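Local atomic coordinates of ThiJ/PfpI family protein (Francisella tularensis subsp. novicida, PDB entry 4P5P), a protein that probably acts as a glyoxalase III-type enzyme of the DJ-1/PfpI family and may serve as a cysteine protease and virulence factor in Francisella. Residues N3-T8 / K91-I96; D43-M48 / T83-V88; F158-E163 / P173-D178; S191-Y196 / N208-T213. All blocks are in the same frame, centred on the assembly; numbering follows the deposited sequence.

Residues 43-48 and 83-88 of interaction 2 both fall between the two segments of interaction 1, and interactions 3 and 4 follow in series. Interactions 1 and 2 share the main sheet. Their strands 40-46 and 2-8 are neighbours there, and the contact centres are about 10 Å apart. They touch directly: Y93 OH lies 2.7 Å from D43 OD2, a probable hydrogen bond. Interactions 3 and 4 lie on the other side of the chain's centre, with centres about 14 Å apart. They meet through E162 OE2 and N208 ND2, 2.9 Å apart. Interactions 1 and 3 are about 26 Å apart between centres. One pair joins neighbouring strands; the other joins loops and helix starts.

Interaction 1: residues N3-T8 / K91-I96; sequences NVLMVT and KEYDAI
L5 and I96 pair as neighbours on parallel strands, with the touching parts running 47° apart and L5 N donating to A95 O at 3.0 Å. Before this pair, D94 holds N3 at both of its backbone polar atoms. D94 N donates to N3 O at 2.7 Å in a nearly straight bond. In return N3 N donates to D94 OD2 at 2.8 Å, meeting that oxygen on its anti side. A95 N is buried by the contact and has no partner in the model. Strands 2-8 and 95-98 are adjacent in the middle of the flavodoxin-like sheet, and the chain between them also supplies strands 40-46 and 83-84. The Y93 ring lies against L5. L5 CB sits over one ring face, 4.0 Å from the centroid and offset toward the rim, a CH-pi contact. The Y93 hydroxyl bonds to D43 of strand 40-46, which borders strand 2-8. With L5 CG anti to the backbone N (chi1 -175°), the L5 side chain runs alongside that of I96 in the same direction, and L5 CD2 lies 4.0 Å from I96 CD1. V7 CG2 adds a second contact, 4.0 Å from I96 CG1.

Interaction 2: residues D43-M48 / T83-V88; sequences DIVSIM and TSLRDV
V45 and S46 carry the tight part of this contact against residues 83-85 and V88. S46 N donates to T83 O at 3.0 Å. S46 O accepts from L85 N at 2.8 Å. V45 CB is pressed against the same T83 O, only 3.2 Å away. The two V45 methyls take different partners. V45 CG1 meets V88 CG1 at 3.6 Å, and CG2 lies 3.9 Å from L85 CD1, the V45 and L85 side chains crossing at about a right angle. L85 is covered further by L5 of strand 2-8 and by I114 and K117 of helix 112-123. S84 OG is anti to the backbone N (chi1 171°) and donates to I47 O at 2.8 Å, approaching from above the carbonyl plane. The same OG accepts from R86 N at 3.1 Å, which makes an ST turn. The R86 guanidinium lies with one face over this oxygen.

The outer side is looser. R86 and M48 are exposed, and their side chains cross obliquely. In the M48 conformer given, SD lies at the guanidinium edge, in its plane, 3.6 Å from R86 NH2. At the other margin a water spans the strands, donating to I44 O and accepting from T83 N. S46 OG turns elsewhere and bonds to S82. Strand 83-84 is the outermost strand on this side of the flavodoxin-like sheet. It follows strand 40-46 through helices 64-71 and 73-80 and lies parallel to it, a beta-alpha-beta crossover.

Interaction 3: residues F158-E163 / P173-D178; sequences FSNNEE and PFSLED
N160 meets three residues of the facing segment at once. Its backbone N donates to E177 OE2 at 2.9 Å in an almost straight bond (173°). Its OD1 accepts from S175 OG at 2.7 Å, in the carbonyl plane and on a lone pair. Its ND2 donates to D178 OD1 at 3.0 Å, with the acceptor in the amide plane but that plane nearly perpendicular to the carboxylate. The E177 carboxylate instead stacks on the amide, 13° from parallel. The extended E177 chain brings it there, and its negative charge probably interacts favourably with the N-terminal end of helix 160-165. A water adds a bridge, donating to F158 O and N160 OD1 and accepting from E177 N.

Both helix starts are capped. S175 OG, used by N160, also accepts from D178 N at 3.0 Å. S159 and E162 form a capping box: E162 N donates to S159 OG, and E162 OE1 accepts from S159 N and OG. Further along helix 160-165, E163 bonds to H102 and to H133, which follows the oxidised C132. Helices 160-165 and 176-182 thus meet at their N-terminal ends, with S159 and E177 touching Y187 of strand 186-187 and L176 touching M105 of helix 104-107.

Interaction 4: residues S191-Y196 / N208-T213; sequences SEWQSY and NPQSAT
S211 OG is gripped from two sides of the contact: it accepts from Y196 N at 3.0 Å and donates to N208 OD1 at 2.6 Å. The contact joins the two ends of the edge hairpin of the flavodoxin-like sheet. Residues 191-196 lead into strand 197-200, and residues 208-213 follow strand 203-206 and open helix 212-222. Residues 191-194 form a type II beta turn, with W193 at its third position in a positive-phi conformation (phi 64°).

N208 is the second polar link. Its ND2 donates to Q194 O at 2.8 Å. Q194 O lies close to the amide plane of N208, while ND2 stands above the carbonyl plane of Q194. The same ND2 also bonds to E162 OE2. That oxygen accepts from W193 N as well, so E162 of helix 160-165 holds both segments.

The rest is packing around W193 and S195. Q210 lays its aliphatic part on the turn, with CG 3.2 Å from W193 O. The W193 ring has E192 CB over one face and touches I165 of helix 160-165. S195 CB approaches Q210 O at 3.4 Å. A water lies beside this pair, 2.9 Å from S195 OG, and donates a hydrogen bond to Q210 O at 3.1 Å.

Interaction 1: residues N3-T8 / K91-I96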
loop_
_atom_site.group_PDB
_atom_site.type_symbol
_atom_site.label_atom_id
_atom_site.label_comp_id
_atom_site.label_asym_id
_atom_site.label_seq_id
_atom_site.Cartn_x
_atom_site.Cartn_y
_atom_site.Cartn_z
ATOM N N ASN A 3 0.529 11.354 13.064
ATOM C CA ASN A 3 -0.342 11.508 11.907
ATOM C C ASN A 3 0.128 10.614 10.772
ATOM O O ASN A 3 1.270 10.717 10.319
ATOM C CB ASN A 3 -0.400 12.965 11.463
ATOM C CG ASN A 3 -1.258 13.808 12.376
ATOM O OD1 ASN A 3 -2.487 13.781 12.292
ATOM N ND2 ASN A 3 -0.615 14.560 13.260
ATOM N N VAL A 4 -0.760 9.725 10.328
ATOM C CA VAL A 4 -0.442 8.707 9.337
ATOM C C VAL A 4 -1.268 8.911 8.076
ATOM O O VAL A 4 -2.475 9.120 8.156
ATOM C CB VAL A 4 -0.720 7.294 9.902
ATOM C CG1 VAL A 4 -0.449 6.210 8.860
ATOM C CG2 VAL A 4 0.095 7.054 11.181
ATOM N N LEU A 5 -0.610 8.859 6.922
ATOM C CA LEU A 5 -1.281 8.961 5.625
ATOM C C LEU A 5 -1.385 7.584 4.975
ATOM O O LEU A 5 -0.373 6.940 4.733
ATOM C CB LEU A 5 -0.533 9.928 4.706
ATOM C CG LEU A 5 -1.219 10.196 3.364
ATOM C CD1 LEU A 5 -2.496 10.967 3.576
ATOM C CD2 LEU A 5 -0.281 10.922 2.448
ATOM N N MET A 6 -2.600 7.146 4.685
ATOM C CA MET A 6 -2.832 5.896 3.979
ATOM C C MET A 6 -3.282 6.239 2.565
ATOM O O MET A 6 -4.121 7.130 2.373
ATOM C CB MET A 6 -3.871 5.032 4.702
ATOM C CG MET A 6 -3.408 4.546 6.069
ATOM S SD MET A 6 -4.490 3.283 6.767
ATOM C CE MET A 6 -4.119 1.887 5.718
ATOM N N VAL A 7 -2.703 5.536 1.594
ATOM C CA VAL A 7 -2.879 5.801 0.177
ATOM C C VAL A 7 -3.424 4.585 -0.566
ATOM O O VAL A 7 -2.886 3.485 -0.461
ATOM C CB VAL A 7 -1.531 6.204 -0.476
ATOM C CG1 VAL A 7 -1.704 6.534 -1.948
ATOM C CG2 VAL A 7 -0.918 7.392 0.240
ATOM N N THR A 8 -4.478 4.799 -1.355
ATOM C CA THR A 8 -5.070 3.743 -2.164
ATOM C C THR A 8 -4.949 4.026 -3.642
ATOM O O THR A 8 -4.789 5.180 -4.062
ATOM C CB THR A 8 -6.567 3.544 -1.901
ATOM O OG1 THR A 8 -7.304 4.582 -2.564
ATOM C CG2 THR A 8 -6.879 3.544 -0.412
ATOM N N LYS A 91 4.260 17.188 4.776
ATOM C CA LYS A 91 4.974 17.662 5.962
ATOM C C LYS A 91 4.203 17.384 7.251
ATOM O O LYS A 91 4.792 17.272 8.328
ATOM C CB LYS A 91 5.247 19.167 5.844
ATOM C CG LYS A 91 6.031 19.573 4.605
ATOM C CD LYS A 91 7.432 19.006 4.623
ATOM C CE LYS A 91 8.285 19.571 3.493
ATOM N NZ LYS A 91 9.670 19.005 3.528
ATOM N N GLU A 92 2.886 17.261 7.115
ATOM C CA GLU A 92 1.992 17.058 8.251
ATOM C C GLU A 92 2.046 15.633 8.811
ATOM O O GLU A 92 1.540 15.368 9.911
ATOM C CB GLU A 92 0.552 17.380 7.840
ATOM C CG GLU A 92 0.291 18.836 7.475
ATOM C CD GLU A 92 -0.189 19.666 8.657
ATOM O OE1 GLU A 92 0.253 20.828 8.779
ATOM O OE2 GLU A 92 -1.007 19.156 9.464
ATOM N N TYR A 93 2.656 14.718 8.060
ATOM C CA TYR A 93 2.569 13.286 8.373
ATOM C C TYR A 93 3.888 12.683 8.839
ATOM O O TYR A 93 4.965 13.136 8.461
ATOM C CB TYR A 93 2.038 12.527 7.140
ATOM C CG TYR A 93 0.650 12.984 6.780
ATOM C CD1 TYR A 93 -0.454 12.478 7.438
ATOM C CD2 TYR A 93 0.449 13.980 5.829
ATOM C CE1 TYR A 93 -1.720 12.925 7.144
ATOM C CE2 TYR A 93 -0.812 14.429 5.530
ATOM C CZ TYR A 93 -1.891 13.909 6.189
ATOM O OH TYR A 93 -3.153 14.362 5.895
ATOM N N ASP A 94 3.765 11.668 9.688
ATOM C CA ASP A 94 4.887 10.938 10.271
ATOM C C ASP A 94 5.125 9.619 9.558
ATOM O O ASP A 94 6.154 8.962 9.747
ATOM C CB ASP A 94 4.602 10.681 11.746
ATOM C CG ASP A 94 4.294 11.950 12.492
ATOM O OD1 ASP A 94 5.126 12.873 12.410
ATOM O OD2 ASP A 94 3.217 12.045 13.119
ATOM N N ALA A 95 4.155 9.219 8.747
ATOM C CA ALA A 95 4.232 7.953 8.043
ATOM C C ALA A 95 3.351 8.003 6.809
ATOM O O ALA A 95 2.341 8.707 6.798
ATOM C CB ALA A 95 3.804 6.813 8.947
ATOM N N ILE A 96 3.729 7.236 5.791
ATOM C CA ILE A 96 2.924 7.071 4.594
ATOM C C ILE A 96 2.817 5.566 4.340
ATOM O O ILE A 96 3.836 4.849 4.335
ATOM C CB ILE A 96 3.517 7.855 3.381
ATOM C CG1 ILE A 96 2.540 7.842 2.194
ATOM C CG2 ILE A 96 4.896 7.351 2.980
ATOM C CD1 ILE A 96 2.892 8.838 1.088
HETATM O O HOH W 1 2.328 14.677 13.827
#

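Interaction 2: residues D43-M48 / T83-V88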
loop_
_atom_site.group_PDB
_atom_site.type_symbol
_atom_site.label_atom_id
_atom_site.label_comp_id
_atom_site.label_asym_id
_atom_site.label_seq_id
_atom_site.Cartn_x
_atom_site.Cartn_y
_atom_site.Cartn_z
ATOM N N ASP A 43 -5.298 9.735 8.077
ATOM C CA ASP A 43 -5.981 10.332 6.934
ATOM C C ASP A 43 -5.820 9.410 5.741
ATOM O O ASP A 43 -4.795 8.773 5.591
ATOM C CB ASP A 43 -5.422 11.718 6.614
ATOM C CG ASP A 43 -5.672 12.721 7.725
ATOM O OD1 ASP A 43 -6.643 12.563 8.492
ATOM O OD2 ASP A 43 -4.906 13.702 7.813
ATOM N N ILE A 44 -6.849 9.340 4.912
ATOM C CA ILE A 44 -6.873 8.467 3.749
ATOM C C ILE A 44 -6.990 9.289 2.477
ATOM O O ILE A 44 -7.794 10.222 2.415
ATOM C CB ILE A 44 -8.059 7.484 3.840
ATOM C CG1 ILE A 44 -7.910 6.591 5.076
ATOM C CG2 ILE A 44 -8.173 6.626 2.582
ATOM C CD1 ILE A 44 -9.180 5.840 5.451
ATOM N N VAL A 45 -6.184 8.942 1.482
ATOM C CA VAL A 45 -6.275 9.530 0.150
ATOM C C VAL A 45 -6.176 8.456 -0.915
ATOM O O VAL A 45 -5.715 7.341 -0.652
ATOM C CB VAL A 45 -5.171 10.573 -0.112
ATOM C CG1 VAL A 45 -5.309 11.735 0.854
ATOM C CG2 VAL A 45 -3.786 9.946 -0.028
ATOM N N SER A 46 -6.609 8.796 -2.120
ATOM C CA SER A 46 -6.385 7.954 -3.278
ATOM C C SER A 46 -5.549 8.705 -4.291
ATOM O O SER A 46 -5.315 9.897 -4.153
ATOM C CB SER A 46 -7.707 7.526 -3.907
ATOM O OG SER A 46 -8.391 8.627 -4.487
ATOM N N ILE A 47 -5.094 8.007 -5.307
ATOM C CA ILE A 47 -4.291 8.647 -6.339
ATOM C C ILE A 47 -5.053 9.787 -7.011
ATOM O O ILE A 47 -4.530 10.894 -7.138
ATOM C CB ILE A 47 -3.852 7.624 -7.388
ATOM C CG1 ILE A 47 -2.887 6.606 -6.772
ATOM C CG2 ILE A 47 -3.177 8.318 -8.572
ATOM C CD1 ILE A 47 -1.591 7.194 -6.187
ATOM N N MET A 48 -6.284 9.538 -7.433
ATOM C CA MET A 48 -6.995 10.507 -8.267
ATOM C C MET A 48 -8.012 11.316 -7.471
ATOM O O MET A 48 -8.506 12.337 -7.940
ATOM C CB MET A 48 -7.704 9.803 -9.426
ATOM C CG MET A 48 -6.774 9.249 -10.504
ATOM S SD MET A 48 -5.809 10.488 -11.394
ATOM C CE MET A 48 -7.079 11.645 -11.885
ATOM N N THR A 83 -10.049 12.536 -1.023
ATOM C CA THR A 83 -9.037 13.512 -1.377
ATOM C C THR A 83 -7.936 12.833 -2.203
ATOM O O THR A 83 -7.588 11.667 -1.959
ATOM C CB THR A 83 -8.462 14.143 -0.105
ATOM O OG1 THR A 83 -9.525 14.765 0.628
ATOM C CG2 THR A 83 -7.390 15.162 -0.431
ATOM N N SER A 84 -7.408 13.544 -3.197
ATOM C CA SER A 84 -6.288 13.055 -3.985
ATOM C C SER A 84 -4.964 13.253 -3.242
ATOM O O SER A 84 -4.772 14.238 -2.522
ATOM C CB SER A 84 -6.219 13.773 -5.335
ATOM O OG SER A 84 -5.008 13.453 -6.010
ATOM N N LEU A 85 -4.046 12.316 -3.445
ATOM C CA LEU A 85 -2.681 12.438 -2.953
ATOM C C LEU A 85 -2.042 13.775 -3.340
ATOM O O LEU A 85 -1.279 14.352 -2.574
ATOM C CB LEU A 85 -1.846 11.276 -3.490
ATOM C CG LEU A 85 -0.389 11.192 -3.039
ATOM C CD1 LEU A 85 -0.290 10.928 -1.550
ATOM C CD2 LEU A 85 0.342 10.125 -3.843
ATOM N N ARG A 86 -2.360 14.279 -4.522
ATOM C CA ARG A 86 -1.733 15.523 -4.976
ATOM C C ARG A 86 -2.104 16.711 -4.101
ATOM O O ARG A 86 -1.434 17.740 -4.158
ATOM C CB ARG A 86 -2.105 15.828 -6.424
ATOM C CG ARG A 86 -3.496 16.384 -6.614
ATOM C CD ARG A 86 -3.838 16.603 -8.103
ATOM N NE ARG A 86 -3.956 15.342 -8.812
ATOM C CZ ARG A 86 -5.086 14.651 -8.983
ATOM N NH1 ARG A 86 -6.260 15.091 -8.529
ATOM N NH2 ARG A 86 -5.039 13.505 -9.628
ATOM N N ASP A 87 -3.163 16.586 -3.304
ATOM C CA ASP A 87 -3.660 17.738 -2.557
ATOM C C ASP A 87 -3.294 17.771 -1.091
ATOM O O ASP A 87 -3.665 18.713 -0.390
ATOM C CB ASP A 87 -5.170 17.827 -2.707
ATOM C CG ASP A 87 -5.582 18.262 -4.111
ATOM O OD1 ASP A 87 -4.862 19.072 -4.744
ATOM O OD2 ASP A 87 -6.630 17.807 -4.586
ATOM N N VAL A 88 -2.527 16.803 -0.618
ATOM C CA VAL A 88 -2.138 16.817 0.784
ATOM C C VAL A 88 -0.730 17.355 0.935
ATOM O O VAL A 88 0.094 17.255 0.027
ATOM C CB VAL A 88 -2.234 15.425 1.428
ATOM C CG1 VAL A 88 -3.669 14.946 1.387
ATOM C CG2 VAL A 88 -1.322 14.452 0.735
HETATM O O HOH W 2 -10.042 11.248 1.525
#

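Interaction 3: residues F158-E163 / P173-D178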
loop_
_atom_site.group_PDB
_atom_site.type_symbol
_atom_site.label_atom_id
_atom_site.label_comp_id
_atom_site.label_asym_id
_atom_site.label_seq_id
_atom_site.Cartn_x
_atom_site.Cartn_y
_atom_site.Cartn_z
ATOM N N PHE A 158 3.710 -8.911 -2.948
ATOM C CA PHE A 158 2.962 -10.022 -3.536
ATOM C C PHE A 158 3.877 -10.871 -4.428
ATOM O O PHE A 158 4.504 -10.364 -5.356
ATOM C CB PHE A 158 1.769 -9.476 -4.323
ATOM C CG PHE A 158 0.645 -10.459 -4.522
ATOM C CD1 PHE A 158 -0.253 -10.735 -3.495
ATOM C CD2 PHE A 158 0.461 -11.079 -5.740
ATOM C CE1 PHE A 158 -1.306 -11.620 -3.691
ATOM C CE2 PHE A 158 -0.583 -11.953 -5.936
ATOM C CZ PHE A 158 -1.468 -12.223 -4.912
ATOM N N SER A 159 3.944 -12.170 -4.151
ATOM C CA SER A 159 4.961 -13.025 -4.761
ATOM C C SER A 159 4.525 -13.524 -6.132
ATOM O O SER A 159 3.337 -13.580 -6.426
ATOM C CB SER A 159 5.273 -14.213 -3.846
ATOM O OG SER A 159 4.199 -15.128 -3.814
ATOM N N ASN A 160 5.492 -13.896 -6.970
ATOM C CA ASN A 160 5.175 -14.474 -8.270
ATOM C C ASN A 160 4.358 -15.756 -8.141
ATOM O O ASN A 160 3.492 -16.032 -8.962
ATOM C CB ASN A 160 6.455 -14.758 -9.052
ATOM C CG ASN A 160 7.100 -13.505 -9.565
ATOM O OD1 ASN A 160 6.461 -12.465 -9.635
ATOM N ND2 ASN A 160 8.373 -13.595 -9.937
ATOM N N ASN A 161 4.652 -16.522 -7.100
ATOM C CA ASN A 161 3.924 -17.748 -6.791
ATOM C C ASN A 161 2.447 -17.439 -6.564
ATOM O O ASN A 161 1.570 -18.040 -7.181
ATOM C CB ASN A 161 4.544 -18.406 -5.559
ATOM C CG ASN A 161 3.811 -19.656 -5.111
ATOM O OD1 ASN A 161 3.323 -20.455 -5.925
ATOM N ND2 ASN A 161 3.755 -19.849 -3.796
ATOM N N GLU A 162 2.183 -16.479 -5.683
ATOM C CA GLU A 162 0.814 -16.080 -5.382
ATOM C C GLU A 162 0.133 -15.540 -6.640
ATOM O O GLU A 162 -1.030 -15.842 -6.893
ATOM C CB GLU A 162 0.797 -15.044 -4.246
ATOM C CG GLU A 162 0.906 -15.680 -2.868
ATOM C CD GLU A 162 1.561 -14.799 -1.815
ATOM O OE1 GLU A 162 2.460 -13.997 -2.147
ATOM O OE2 GLU A 162 1.191 -14.933 -0.626
ATOM N N GLU A 163 0.856 -14.748 -7.432
ATOM C CA GLU A 163 0.303 -14.201 -8.675
ATOM C C GLU A 163 -0.099 -15.317 -9.660
ATOM O O GLU A 163 -1.119 -15.225 -10.345
ATOM C CB GLU A 163 1.309 -13.239 -9.334
ATOM C CG GLU A 163 0.666 -12.270 -10.313
ATOM C CD GLU A 163 -0.102 -11.149 -9.608
ATOM O OE1 GLU A 163 0.538 -10.134 -9.258
ATOM O OE2 GLU A 163 -1.331 -11.279 -9.400
ATOM N N PRO A 173 0.788 -5.796 -15.572
ATOM C CA PRO A 173 1.663 -5.179 -16.579
ATOM C C PRO A 173 3.145 -5.518 -16.399
ATOM O O PRO A 173 3.938 -5.325 -17.313
ATOM C CB PRO A 173 1.406 -3.681 -16.383
ATOM C CG PRO A 173 0.956 -3.553 -14.954
ATOM C CD PRO A 173 0.226 -4.807 -14.632
ATOM N N PHE A 174 3.505 -6.031 -15.231
ATOM C CA PHE A 174 4.873 -6.420 -14.922
ATOM C C PHE A 174 4.789 -7.286 -13.678
ATOM O O PHE A 174 3.770 -7.286 -12.993
ATOM C CB PHE A 174 5.776 -5.199 -14.691
ATOM C CG PHE A 174 5.350 -4.350 -13.527
ATOM C CD1 PHE A 174 4.423 -3.338 -13.700
ATOM C CD2 PHE A 174 5.860 -4.574 -12.259
ATOM C CE1 PHE A 174 4.007 -2.557 -12.629
ATOM C CE2 PHE A 174 5.459 -3.799 -11.187
ATOM C CZ PHE A 174 4.520 -2.784 -11.376
ATOM N N SER A 175 5.840 -8.052 -13.414
ATOM C CA SER A 175 5.929 -8.829 -12.191
ATOM C C SER A 175 6.477 -7.941 -11.079
ATOM O O SER A 175 7.583 -7.405 -11.178
ATOM C CB SER A 175 6.823 -10.060 -12.388
ATOM O OG SER A 175 7.428 -10.434 -11.168
ATOM N N LEU A 176 5.702 -7.792 -10.018
ATOM C CA LEU A 176 6.123 -6.975 -8.890
ATOM C C LEU A 176 7.427 -7.477 -8.276
ATOM O O LEU A 176 8.346 -6.701 -8.053
ATOM C CB LEU A 176 5.021 -6.945 -7.837
ATOM C CG LEU A 176 5.361 -6.189 -6.556
ATOM C CD1 LEU A 176 5.770 -4.739 -6.831
ATOM C CD2 LEU A 176 4.174 -6.222 -5.639
ATOM N N GLU A 177 7.481 -8.775 -7.979
ATOM C CA GLU A 177 8.693 -9.384 -7.457
ATOM C C GLU A 177 9.899 -9.106 -8.350
ATOM O O GLU A 177 10.960 -8.693 -7.875
ATOM C CB GLU A 177 8.489 -10.899 -7.292
ATOM C CG GLU A 177 9.751 -11.647 -6.904
ATOM C CD GLU A 177 9.512 -13.118 -6.574
ATOM O OE1 GLU A 177 10.517 -13.846 -6.472
ATOM O OE2 GLU A 177 8.348 -13.545 -6.408
ATOM N N ASP A 178 9.745 -9.348 -9.647
ATOM C CA ASP A 178 10.861 -9.156 -10.568
ATOM C C ASP A 178 11.298 -7.680 -10.576
ATOM O O ASP A 178 12.491 -7.371 -10.634
ATOM C CB ASP A 178 10.495 -9.610 -11.984
ATOM C CG ASP A 178 10.262 -11.123 -12.091
ATOM O OD1 ASP A 178 10.502 -11.861 -11.117
ATOM O OD2 ASP A 178 9.844 -11.583 -13.171
HETATM O O HOH W 3 5.168 -10.577 -7.931
HETATM O O HOH W 4 10.068 -15.674 -9.348
HETATM O O HOH W 5 7.375 -16.344 -5.655
HETATM O O HOH W 6 3.299 -9.767 -9.892
#

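Interaction 4: residues S191-Y196 / N208-T213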
loop_
_atom_site.group_PDB
_atom_site.type_symbol
_atom_site.label_atom_id
_atom_site.label_comp_id
_atom_site.label_asym_id
_atom_site.label_seq_id
_atom_site.Cartn_x
_atom_site.Cartn_y
_atom_site.Cartn_z
ATOM N N SER A 191 5.943 -18.739 2.385
ATOM C CA SER A 191 5.040 -19.607 1.646
ATOM C C SER A 191 3.731 -18.884 1.336
ATOM O O SER A 191 3.364 -17.944 2.042
ATOM C CB SER A 191 4.767 -20.872 2.449
ATOM O OG SER A 191 4.110 -21.830 1.654
ATOM N N GLU A 192 3.026 -19.311 0.291
ATOM C CA GLU A 192 1.815 -18.591 -0.152
ATOM C C GLU A 192 0.759 -18.381 0.945
ATOM O O GLU A 192 0.448 -19.282 1.738
ATOM C CB GLU A 192 1.150 -19.297 -1.343
ATOM C CG GLU A 192 0.572 -20.690 -1.049
ATOM C CD GLU A 192 1.458 -21.822 -1.530
ATOM O OE1 GLU A 192 2.647 -21.571 -1.822
ATOM O OE2 GLU A 192 0.964 -22.973 -1.606
ATOM N N TRP A 193 0.237 -17.157 0.975
ATOM C CA TRP A 193 -0.837 -16.749 1.886
ATOM C C TRP A 193 -0.447 -16.798 3.356
ATOM O O TRP A 193 -1.310 -16.697 4.232
ATOM C CB TRP A 193 -2.075 -17.604 1.659
ATOM C CG TRP A 193 -2.340 -17.869 0.223
ATOM C CD1 TRP A 193 -2.465 -19.088 -0.371
ATOM C CD2 TRP A 193 -2.491 -16.895 -0.818
ATOM N NE1 TRP A 193 -2.697 -18.936 -1.718
ATOM C CE2 TRP A 193 -2.718 -17.599 -2.017
ATOM C CE3 TRP A 193 -2.461 -15.499 -0.851
ATOM C CZ2 TRP A 193 -2.919 -16.950 -3.238
ATOM C CZ3 TRP A 193 -2.662 -14.859 -2.061
ATOM C CH2 TRP A 193 -2.884 -15.583 -3.237
ATOM N N GLN A 194 0.851 -16.908 3.621
ATOM C CA GLN A 194 1.376 -16.789 4.975
ATOM C C GLN A 194 1.742 -15.342 5.288
ATOM O O GLN A 194 2.186 -14.608 4.411
ATOM C CB GLN A 194 2.601 -17.683 5.148
ATOM C CG GLN A 194 2.317 -19.137 4.884
ATOM C CD GLN A 194 1.388 -19.724 5.917
ATOM O OE1 GLN A 194 1.800 -20.002 7.045
ATOM N NE2 GLN A 194 0.128 -19.919 5.543
ATOM N N SER A 195 1.565 -14.941 6.540
ATOM C CA SER A 195 1.919 -13.596 6.974
ATOM C C SER A 195 3.432 -13.419 6.920
ATOM O O SER A 195 4.193 -14.245 7.445
ATOM C CB SER A 195 1.403 -13.332 8.383
ATOM O OG SER A 195 1.716 -12.013 8.808
ATOM N N TYR A 196 3.861 -12.336 6.277
ATOM C CA TYR A 196 5.283 -12.064 6.089
ATOM C C TYR A 196 5.521 -10.572 5.969
ATOM O O TYR A 196 4.982 -9.924 5.074
ATOM C CB TYR A 196 5.805 -12.780 4.854
ATOM C CG TYR A 196 7.315 -12.804 4.742
ATOM C CD1 TYR A 196 8.089 -13.447 5.695
ATOM C CD2 TYR A 196 7.969 -12.217 3.669
ATOM C CE1 TYR A 196 9.467 -13.495 5.588
ATOM C CE2 TYR A 196 9.353 -12.265 3.553
ATOM C CZ TYR A 196 10.098 -12.903 4.518
ATOM O OH TYR A 196 11.479 -12.946 4.410
ATOM N N ASN A 208 1.040 -9.997 1.549
ATOM C CA ASN A 208 -0.278 -10.444 1.110
ATOM C C ASN A 208 -1.354 -9.976 2.098
ATOM O O ASN A 208 -1.032 -9.398 3.128
ATOM C CB ASN A 208 -0.256 -11.971 0.952
ATOM C CG ASN A 208 0.276 -12.665 2.177
ATOM O OD1 ASN A 208 0.035 -12.223 3.299
ATOM N ND2 ASN A 208 1.037 -13.753 1.974
ATOM N N PRO A 209 -2.642 -10.181 1.770
ATOM C CA PRO A 209 -3.682 -9.720 2.691
ATOM C C PRO A 209 -3.555 -10.379 4.060
ATOM O O PRO A 209 -3.944 -9.784 5.074
ATOM C CB PRO A 209 -4.976 -10.138 1.991
ATOM C CG PRO A 209 -4.620 -10.231 0.559
ATOM C CD PRO A 209 -3.217 -10.727 0.529
ATOM N N GLN A 210 -3.002 -11.593 4.082
ATOM C CA GLN A 210 -2.856 -12.340 5.323
ATOM C C GLN A 210 -1.778 -11.747 6.223
ATOM O O GLN A 210 -1.615 -12.179 7.364
ATOM C CB GLN A 210 -2.539 -13.806 5.030
ATOM C CG GLN A 210 -3.639 -14.534 4.277
ATOM C CD GLN A 210 -3.678 -14.233 2.785
ATOM O OE1 GLN A 210 -2.741 -13.667 2.220
ATOM N NE2 GLN A 210 -4.788 -14.602 2.141
ATOM N N SER A 211 -1.041 -10.764 5.707
ATOM C CA SER A 211 0.025 -10.103 6.450
ATOM C C SER A 211 -0.413 -8.799 7.097
ATOM O O SER A 211 0.394 -8.149 7.765
ATOM C CB SER A 211 1.205 -9.778 5.528
ATOM O OG SER A 211 1.672 -10.912 4.838
ATOM N N ALA A 212 -1.673 -8.415 6.900
ATOM C CA ALA A 212 -2.119 -7.077 7.271
ATOM C C ALA A 212 -1.971 -6.771 8.766
ATOM O O ALA A 212 -1.602 -5.653 9.144
ATOM C CB ALA A 212 -3.571 -6.888 6.849
ATOM N N THR A 213 -2.287 -7.747 9.612
ATOM C CA THR A 213 -2.213 -7.566 11.061
ATOM C C THR A 213 -0.796 -7.256 11.518
ATOM O O THR A 213 -0.554 -6.258 12.203
ATOM C CB THR A 213 -2.725 -8.823 11.808
ATOM O OG1 THR A 213 -4.137 -8.940 11.619
ATOM C CG2 THR A 213 -2.441 -8.744 13.296
HETATM O O HOH W 7 -0.594 -10.749 9.961
#